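Local coordinates for protein superoxide dismutase (Candida albicans, PDB 4GUN) that probably destroys superoxide radicals in the cell, using a bound manganese ion to convert them to hydrogen peroxide and oxygen, at residues D30-K35 against L82-L87; N117-T122 against A190-I195. The protein carries 2 engineered substitutions. All coordinates share one frame; numbering follows the deposited sequence.

Contact 1 (D30-K35 against L82-L87). With MN (manganese (II) ion), chain Q.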
ATOM      1  N   ASP A  30      23.956 -11.688 -16.583  1.00 11.52           N
ATOM      2  CA  ASP A  30      24.986 -12.013 -15.581  1.00 11.62           C
ATOM      3  C   ASP A  30      24.735 -11.296 -14.236  1.00 14.76           C
ATOM      4  O   ASP A  30      24.850 -11.907 -13.174  1.00 14.76           O
ATOM      5  CB  ASP A  30      26.391 -11.689 -16.108  1.00 13.26           C
ATOM      6  CG  ASP A  30      27.503 -12.319 -15.292  1.00 20.38           C
ATOM      7  OD1 ASP A  30      27.207 -13.212 -14.471  1.00 22.52           O
ATOM      8  OD2 ASP A  30      28.668 -11.955 -15.507  1.00 26.95           O
ATOM      9  N   LEU A  31      24.371 -10.017 -14.287  1.00 12.59           N
ATOM     10  CA  LEU A  31      24.075  -9.252 -13.065  1.00 11.69           C
ATOM     11  C   LEU A  31      22.756  -9.706 -12.479  1.00 14.22           C
ATOM     12  O   LEU A  31      22.636  -9.892 -11.261  1.00 12.63           O
ATOM     13  CB  LEU A  31      23.994  -7.758 -13.372  1.00 10.63           C
ATOM     14  CG  LEU A  31      25.313  -7.070 -13.660  1.00 15.15           C
ATOM     15  CD1 LEU A  31      25.068  -5.699 -14.267  1.00 14.35           C
ATOM     16  CD2 LEU A  31      26.189  -6.984 -12.402  1.00 16.36           C
ATOM     17  N   HIS A  32      21.774  -9.912 -13.369  1.00 10.53           N
ATOM     18  CA  HIS A  32      20.410 -10.293 -12.993  1.00  8.79           C
ATOM     19  C   HIS A  32      20.352 -11.565 -12.179  1.00 10.29           C
ATOM     20  O   HIS A  32      19.760 -11.568 -11.105  1.00  9.26           O
ATOM     21  CB  HIS A  32      19.480 -10.338 -14.219  1.00  7.79           C
ATOM     22  CG  HIS A  32      18.042 -10.011 -13.902  1.00  9.80           C
ATOM     23  ND1 HIS A  32      17.075 -10.039 -14.878  1.00 10.46           N
ATOM     24  CD2 HIS A  32      17.456  -9.706 -12.721  1.00  9.82           C
ATOM     25  CE1 HIS A  32      15.941  -9.730 -14.274  1.00  9.06           C
ATOM     26  NE2 HIS A  32      16.118  -9.534 -12.974  1.00  8.88           N
ATOM     27  N   ILE A  33      21.038 -12.613 -12.639  1.00  8.71           N
ATOM     28  CA  ILE A  33      21.071 -13.912 -11.972  1.00  8.99           C
ATOM     29  C   ILE A  33      22.058 -13.945 -10.794  1.00 13.29           C
ATOM     30  O   ILE A  33      21.674 -14.314  -9.674  1.00 11.47           O
ATOM     31  CB  ILE A  33      21.356 -15.055 -13.007  1.00 13.02           C
ATOM     32  CG1 ILE A  33      20.308 -15.075 -14.158  1.00 12.48           C
ATOM     33  CG2 ILE A  33      21.464 -16.439 -12.304  1.00 14.59           C
ATOM     34  CD1 ILE A  33      20.670 -15.861 -15.393  1.00 13.95           C
ATOM     35  N   ASN A  34      23.344 -13.599 -11.069  1.00 10.58           N
ATOM     36  CA  ASN A  34      24.456 -13.692 -10.118  1.00 10.30           C
ATOM     37  C   ASN A  34      24.603 -12.593  -9.066  1.00 12.50           C
ATOM     38  O   ASN A  34      25.318 -12.786  -8.073  1.00 11.07           O
ATOM     39  CB  ASN A  34      25.760 -14.065 -10.837  1.00  5.15           C
ATOM     40  CG  ASN A  34      25.584 -15.372 -11.573  1.00 19.34           C
ATOM     41  OD1 ASN A  34      25.126 -16.370 -11.006  1.00 22.63           O
ATOM     42  ND2 ASN A  34      25.807 -15.369 -12.864  1.00 10.46           N
ATOM     43  N   LYS A  35      23.900 -11.478  -9.242  1.00  8.20           N
ATOM     44  CA  LYS A  35      23.903 -10.448  -8.197  1.00  8.05           C
ATOM     45  C   LYS A  35      22.482 -10.284  -7.624  1.00 11.94           C
ATOM     46  O   LYS A  35      22.300 -10.502  -6.428  1.00 12.46           O
ATOM     47  CB  LYS A  35      24.494  -9.105  -8.684  1.00  9.96           C
ATOM     48  CG  LYS A  35      25.914  -9.188  -9.275  1.00  9.65           C
ATOM     49  CD  LYS A  35      26.976  -9.341  -8.181  1.00 16.12           C
ATOM     50  CE  LYS A  35      28.363  -9.576  -8.718  1.00 20.67           C
ATOM     51  NZ  LYS A  35      29.356  -9.745  -7.620  1.00 20.93           N
ATOM     52  N   LEU A  82      10.601 -18.241 -11.726  1.00  9.06           N
ATOM     53  CA  LEU A  82       9.547 -18.326 -12.754  1.00  7.72           C
ATOM     54  C   LEU A  82      10.062 -17.668 -14.031  1.00 11.17           C
ATOM     55  O   LEU A  82       9.868 -18.195 -15.123  1.00  9.17           O
ATOM     56  CB  LEU A  82       8.252 -17.618 -12.320  1.00  7.19           C
ATOM     57  CG  LEU A  82       7.400 -18.250 -11.212  1.00 11.45           C
ATOM     58  CD1 LEU A  82       6.515 -17.198 -10.548  1.00 10.79           C
ATOM     59  CD2 LEU A  82       6.539 -19.414 -11.745  1.00 12.18           C
ATOM     60  N   PHE A  83      10.724 -16.516 -13.883  1.00  8.15           N
ATOM     61  CA  PHE A  83      11.244 -15.740 -15.012  1.00  6.37           C
ATOM     62  C   PHE A  83      12.243 -16.537 -15.855  1.00 11.00           C
ATOM     63  O   PHE A  83      12.016 -16.695 -17.057  1.00 11.27           O
ATOM     64  CB  PHE A  83      11.822 -14.407 -14.525  1.00  5.71           C
ATOM     65  CG  PHE A  83      12.145 -13.368 -15.573  1.00  5.43           C
ATOM     66  CD1 PHE A  83      11.170 -12.924 -16.465  1.00  6.54           C
ATOM     67  CD2 PHE A  83      13.397 -12.759 -15.607  1.00  5.13           C
ATOM     68  CE1 PHE A  83      11.461 -11.930 -17.413  1.00  6.83           C
ATOM     69  CE2 PHE A  83      13.679 -11.754 -16.544  1.00  6.99           C
ATOM     70  CZ  PHE A  83      12.723 -11.361 -17.448  1.00  5.25           C
ATOM     71  N   TRP A  84      13.289 -17.106 -15.235  1.00  8.98           N
ATOM     72  CA  TRP A  84      14.294 -17.874 -15.980  1.00  9.72           C
ATOM     73  C   TRP A  84      13.694 -19.082 -16.717  1.00 14.16           C
ATOM     74  O   TRP A  84      14.142 -19.402 -17.825  1.00 12.25           O
ATOM     75  CB  TRP A  84      15.490 -18.314 -15.118  1.00  8.68           C
ATOM     76  CG  TRP A  84      15.995 -17.345 -14.074  1.00  9.20           C
ATOM     77  CD1 TRP A  84      16.270 -17.635 -12.771  1.00 11.62           C
ATOM     78  CD2 TRP A  84      16.353 -15.961 -14.263  1.00  8.73           C
ATOM     79  NE1 TRP A  84      16.788 -16.531 -12.137  1.00 10.61           N
ATOM     80  CE2 TRP A  84      16.804 -15.474 -13.016  1.00 11.97           C
ATOM     81  CE3 TRP A  84      16.290 -15.071 -15.354  1.00  9.65           C
ATOM     82  CZ2 TRP A  84      17.175 -14.140 -12.821  1.00 10.57           C
ATOM     83  CZ3 TRP A  84      16.694 -13.760 -15.168  1.00 11.03           C
ATOM     84  CH2 TRP A  84      17.080 -13.295 -13.902  1.00 11.73           C
ATOM     85  N   LYS A  85      12.670 -19.722 -16.099  1.00 11.55           N
ATOM     86  CA  LYS A  85      11.958 -20.868 -16.661  1.00 10.72           C
ATOM     87  C   LYS A  85      11.053 -20.510 -17.810  1.00 14.35           C
ATOM     88  O   LYS A  85      10.816 -21.377 -18.658  1.00 14.31           O
ATOM     89  CB  LYS A  85      11.245 -21.697 -15.579  1.00 12.79           C
ATOM     90  CG  LYS A  85      12.181 -22.574 -14.742  1.00 20.37           C
ATOM     91  CD  LYS A  85      12.557 -23.857 -15.456  1.00 32.30           C
ATOM     92  CE  LYS A  85      13.218 -24.876 -14.561  1.00 47.81           C
ATOM     93  NZ  LYS A  85      13.359 -26.185 -15.255  1.00 62.04           N
ATOM     94  N   ASN A  86      10.556 -19.247 -17.880  1.00 10.82           N
ATOM     95  CA  ASN A  86       9.745 -18.819 -19.030  1.00 10.51           C
ATOM     96  C   ASN A  86      10.507 -17.996 -20.065  1.00 13.68           C
ATOM     97  O   ASN A  86       9.915 -17.283 -20.872  1.00 13.01           O
ATOM     98  CB  ASN A  86       8.328 -18.286 -18.689  1.00  5.52           C
ATOM     99  CG  ASN A  86       8.239 -17.003 -17.907  1.00 15.15           C
ATOM    100  OD1 ASN A  86       7.535 -16.937 -16.910  1.00  9.41           O
ATOM    101  ND2 ASN A  86       8.865 -15.927 -18.381  1.00 11.96           N
ATOM    102  N   LEU A  87      11.839 -18.145 -20.063  1.00  9.69           N
ATOM    103  CA  LEU A  87      12.721 -17.527 -21.040  1.00  9.11           C
ATOM    104  C   LEU A  87      13.468 -18.659 -21.716  1.00 12.83           C
ATOM    105  O   LEU A  87      13.804 -19.644 -21.063  1.00 12.24           O
ATOM    106  CB  LEU A  87      13.721 -16.552 -20.382  1.00  8.89           C
ATOM    107  CG  LEU A  87      13.165 -15.200 -19.873  1.00 11.94           C
ATOM    108  CD1 LEU A  87      14.217 -14.458 -19.077  1.00 11.08           C
ATOM    109  CD2 LEU A  87      12.657 -14.316 -21.022  1.00 11.77           C
TER
HETATM  110 MN    MN Q 301      14.713  -8.708 -11.559  1.00  9.91          MN
HETATM  111  O   HOH W   1      13.076  -7.909 -10.400  1.00 14.68           O
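Ile33 and Trp84 mark the closest approach of the two backbones, with CA atoms 8.8 Å apart. Residues 30-35 belong to the long helix 26-56, which widens into a pi-type turn at 32-35, whereas 82-87 holds the last turn of helix 60-85 and the first residues beyond it; Asn86 is where helical backbone angles are lost. At this spacing side chains alone bridge the gap, and the indole of Trp84 does most of the work. Its six-membered ring meets His32 in a T-shaped (edge-to-face) stack, planes at 88°, with Trp84 CH2 over one imidazole face, 3.4 Å from His32 ND1. The same indole offers a face to Ile33, whose CG1 forms a CH-pi contact 3.6 Å from the centroid of the six-membered ring. With CG1 anti to the carbonyl carbon and beside the backbone N (chi1 -57°), it is this branch, not CG2, that lies over the ring. Phe83 completes an aromatic cluster around the metal ligand, its CE2 3.8 Å from His32 CE1 and neither ring over the face of the other. Packing by Trp84 and Phe83 probably helps hold the imidazole whose NE2 binds manganese at 2.2 Å; a water sits at the same distance from the metal, and His80, Asp170 and His174 complete the site. The contact thus joins the two long helices of the alpha-hairpin domain near their metal-ligand ends. Farther out, Trp84 NE1 is hydrogen-bonded to His37 ND1 on helix 26-56, while Phe83 packs on Tyr187 and Ile191 of helix 184-191 and on Asp170 of strand 163-170.

Contact 2 (N117-T122 against A190-I195); sequences NLIDIT and AIWNVI
In Ile119 the CG1 branch lies anti to the carbonyl carbon (chi1 -69°), and so does CG of Trp192 (chi1 -62°). In Ile119 this leaves the CG2 methyl anti to the backbone N, where it drops onto the indole. The methyl stands 3.4 Å from the centroid of the five-membered ring and only 5° off the ring normal, a CH-pi contact almost straight above that ring. CG1 of the same residue reaches the benzo part of the indole, 3.7 Å from Trp192 CE3, so the isoleucine spans both rings as the two side chains run past each other in opposite directions. Thr122, one helical turn on, comes from another side: its CG2 lies at the indole edge, in plane, 3.6 Å from Trp192 CZ2. The opposite face has CG2 of Ile191, the preceding residue, above it and toward the rim. Thr122 OG1 donates to Leu118 O at 3.0 Å from above the carbonyl plane, and that oxygen also accepts the backbone N-H of Thr122. With the hydroxyl so engaged, the methyl is the part that faces the tryptophan. These contacts join helix 115-127 to the short 3-10 segment 192-193 at the C-terminal side of helix 184-191, within the C-terminal domain; Thr122 and Trp192 both also touch Ile137 of strand 133-140. No hydrogen bond crosses between the two segments, so dispersion and CH-pi attraction carry the contact. The buried indole N-H is nevertheless satisfied by Asn123 OD1, just past Thr122 on the same helix, a polar bond that probably fixes the rotation of the ring against its apolar partners.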
ATOM      1  N   ASN A 117      -3.028 -10.808 -29.380  1.00 10.49           N
ATOM      2  CA  ASN A 117      -3.946  -9.958 -28.616  1.00  9.71           C
ATOM      3  C   ASN A 117      -3.629 -10.018 -27.123  1.00 10.37           C
ATOM      4  O   ASN A 117      -3.662  -8.994 -26.447  1.00 10.52           O
ATOM      5  CB  ASN A 117      -5.419 -10.326 -28.885  1.00 16.27           C
ATOM      6  CG  ASN A 117      -6.434  -9.342 -28.310  1.00 46.69           C
ATOM      7  OD1 ASN A 117      -6.176  -8.136 -28.168  1.00 43.98           O
ATOM      8  ND2 ASN A 117      -7.634  -9.829 -27.999  1.00 36.81           N
ATOM      9  N   LEU A 118      -3.316 -11.210 -26.618  1.00  5.09           N
ATOM     10  CA  LEU A 118      -2.919 -11.420 -25.234  1.00  5.18           C
ATOM     11  C   LEU A 118      -1.585 -10.687 -24.948  1.00 12.92           C
ATOM     12  O   LEU A 118      -1.460 -10.030 -23.905  1.00 12.57           O
ATOM     13  CB  LEU A 118      -2.807 -12.929 -24.951  1.00  4.31           C
ATOM     14  CG  LEU A 118      -2.238 -13.346 -23.581  1.00  7.95           C
ATOM     15  CD1 LEU A 118      -3.043 -12.711 -22.381  1.00  9.07           C
ATOM     16  CD2 LEU A 118      -2.142 -14.839 -23.466  1.00  5.08           C
ATOM     17  N   ILE A 119      -0.612 -10.762 -25.888  1.00 10.96           N
ATOM     18  CA  ILE A 119       0.684 -10.059 -25.759  1.00 11.23           C
ATOM     19  C   ILE A 119       0.444  -8.526 -25.708  1.00 16.42           C
ATOM     20  O   ILE A 119       1.067  -7.833 -24.885  1.00 14.90           O
ATOM     21  CB  ILE A 119       1.674 -10.500 -26.889  1.00 13.51           C
ATOM     22  CG1 ILE A 119       2.132 -11.969 -26.682  1.00 12.87           C
ATOM     23  CG2 ILE A 119       2.892  -9.550 -26.984  1.00 14.11           C
ATOM     24  CD1 ILE A 119       3.004 -12.538 -27.833  1.00 20.61           C
ATOM     25  N   ASP A 120      -0.494  -8.015 -26.551  1.00 14.07           N
ATOM     26  CA  ASP A 120      -0.843  -6.579 -26.570  1.00 13.19           C
ATOM     27  C   ASP A 120      -1.403  -6.111 -25.233  1.00 16.23           C
ATOM     28  O   ASP A 120      -1.024  -5.043 -24.747  1.00 14.87           O
ATOM     29  CB  ASP A 120      -1.844  -6.255 -27.683  1.00 14.51           C
ATOM     30  CG  ASP A 120      -1.281  -6.281 -29.081  1.00 24.01           C
ATOM     31  OD1 ASP A 120      -0.039  -6.127 -29.231  1.00 23.41           O
ATOM     32  OD2 ASP A 120      -2.073  -6.447 -30.030  1.00 28.96           O
ATOM     33  N   ILE A 121      -2.309  -6.908 -24.648  1.00 13.68           N
ATOM     34  CA  ILE A 121      -2.915  -6.638 -23.341  1.00 13.29           C
ATOM     35  C   ILE A 121      -1.826  -6.643 -22.243  1.00 15.46           C
ATOM     36  O   ILE A 121      -1.779  -5.709 -21.440  1.00 15.07           O
ATOM     37  CB  ILE A 121      -4.105  -7.592 -23.049  1.00 16.12           C
ATOM     38  CG1 ILE A 121      -5.284  -7.292 -23.992  1.00 15.51           C
ATOM     39  CG2 ILE A 121      -4.548  -7.498 -21.591  1.00 17.01           C
ATOM     40  CD1 ILE A 121      -6.216  -8.469 -24.231  1.00 14.61           C
ATOM     41  N   THR A 122      -0.934  -7.647 -22.252  1.00 10.00           N
ATOM     42  CA  THR A 122       0.171  -7.721 -21.293  1.00  9.38           C
ATOM     43  C   THR A 122       1.124  -6.519 -21.426  1.00 12.15           C
ATOM     44  O   THR A 122       1.571  -5.975 -20.415  1.00 10.34           O
ATOM     45  CB  THR A 122       0.936  -9.052 -21.409  1.00 11.54           C
ATOM     46  OG1 THR A 122       0.020 -10.144 -21.311  1.00 13.27           O
ATOM     47  CG2 THR A 122       2.010  -9.202 -20.327  1.00 11.72           C
ATOM     48  N   ALA A 190      10.422  -6.376 -27.245  1.00 13.47           N
ATOM     49  CA  ALA A 190      11.499  -7.327 -27.500  1.00 13.02           C
ATOM     50  C   ALA A 190      11.478  -8.668 -26.758  1.00 13.69           C
ATOM     51  O   ALA A 190      11.899  -9.667 -27.343  1.00 12.07           O
ATOM     52  CB  ALA A 190      12.838  -6.647 -27.302  1.00 14.07           C
ATOM     53  N   ILE A 191      11.063  -8.692 -25.482  1.00  9.34           N
ATOM     54  CA  ILE A 191      11.099  -9.906 -24.639  1.00  8.00           C
ATOM     55  C   ILE A 191      10.275 -11.088 -25.174  1.00 11.45           C
ATOM     56  O   ILE A 191      10.643 -12.233 -24.931  1.00 10.38           O
ATOM     57  CB  ILE A 191      10.800  -9.595 -23.126  1.00 10.26           C
ATOM     58  CG1 ILE A 191      11.286 -10.756 -22.193  1.00  8.95           C
ATOM     59  CG2 ILE A 191       9.327  -9.242 -22.890  1.00 10.37           C
ATOM     60  CD1 ILE A 191      11.491 -10.374 -20.737  1.00 16.46           C
ATOM     61  N   TRP A 192       9.154 -10.814 -25.861  1.00  8.76           N
ATOM     62  CA  TRP A 192       8.279 -11.864 -26.399  1.00 10.28           C
ATOM     63  C   TRP A 192       8.968 -12.819 -27.382  1.00 14.04           C
ATOM     64  O   TRP A 192       8.586 -13.978 -27.456  1.00 13.72           O
ATOM     65  CB  TRP A 192       6.978 -11.278 -26.951  1.00  9.87           C
ATOM     66  CG  TRP A 192       6.192 -10.593 -25.877  1.00 11.44           C
ATOM     67  CD1 TRP A 192       6.152  -9.255 -25.622  1.00 14.33           C
ATOM     68  CD2 TRP A 192       5.444 -11.225 -24.833  1.00 11.94           C
ATOM     69  NE1 TRP A 192       5.359  -9.005 -24.531  1.00 14.29           N
ATOM     70  CE2 TRP A 192       4.928 -10.200 -24.009  1.00 16.23           C
ATOM     71  CE3 TRP A 192       5.117 -12.564 -24.539  1.00 13.69           C
ATOM     72  CZ2 TRP A 192       4.110 -10.466 -22.909  1.00 16.06           C
ATOM     73  CZ3 TRP A 192       4.345 -12.832 -23.417  1.00 15.66           C
ATOM     74  CH2 TRP A 192       3.853 -11.794 -22.612  1.00 16.42           C
ATOM     75  N   ASN A 193      10.045 -12.350 -28.040  1.00 10.18           N
ATOM     76  CA  ASN A 193      10.896 -13.127 -28.943  1.00  8.95           C
ATOM     77  C   ASN A 193      11.672 -14.247 -28.191  1.00 10.88           C
ATOM     78  O   ASN A 193      12.109 -15.203 -28.818  1.00  9.16           O
ATOM     79  CB  ASN A 193      11.855 -12.211 -29.677  1.00  5.24           C
ATOM     80  CG  ASN A 193      11.184 -11.191 -30.554  1.00 19.70           C
ATOM     81  OD1 ASN A 193      10.647 -11.508 -31.610  1.00 19.83           O
ATOM     82  ND2 ASN A 193      11.173  -9.938 -30.125  1.00 14.21           N
ATOM     83  N   VAL A 194      11.805 -14.145 -26.856  1.00  8.25           N
ATOM     84  CA  VAL A 194      12.492 -15.175 -26.041  1.00  8.24           C
ATOM     85  C   VAL A 194      11.607 -15.791 -24.968  1.00 11.66           C
ATOM     86  O   VAL A 194      12.112 -16.458 -24.057  1.00 11.59           O
ATOM     87  CB  VAL A 194      13.902 -14.764 -25.500  1.00 12.25           C
ATOM     88  CG1 VAL A 194      14.929 -14.689 -26.627  1.00 12.01           C
ATOM     89  CG2 VAL A 194      13.852 -13.466 -24.687  1.00 11.75           C
ATOM     90  N   ILE A 195      10.284 -15.585 -25.072  1.00 10.08           N
ATOM     91  CA  ILE A 195       9.358 -16.160 -24.105  1.00  9.93           C
ATOM     92  C   ILE A 195       9.159 -17.649 -24.384  1.00 13.23           C
ATOM     93  O   ILE A 195       8.903 -18.042 -25.521  1.00 13.41           O
ATOM     94  CB  ILE A 195       8.048 -15.335 -23.976  1.00 12.24           C
ATOM     95  CG1 ILE A 195       8.292 -13.996 -23.211  1.00 12.56           C
ATOM     96  CG2 ILE A 195       6.890 -16.147 -23.361  1.00 10.95           C
ATOM     97  CD1 ILE A 195       8.876 -14.092 -21.746  1.00 15.36           C
TER

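Both segments of contact 1 precede those of contact 2 in sequence, and the centres of the two contacts lie about 18 Å apart, in the alpha-hairpin and C-terminal parts of the fold: the first joins helices 26-56 and 60-85, the second joins helix 115-127 to the C-terminal side of helix 184-191. They nevertheless touch. Phe83 CZ packs on Ile191 CD1 at 3.6 Å, and Leu87 CD2 reaches Ile195 CD1 at 3.9 Å, so segments 82-87 and 190-195 form part of the seam between the two parts. The manganese site draws on both sides of that seam, with His32 and His80 from the hairpin and Asp170 and His174 from the C-terminal domain.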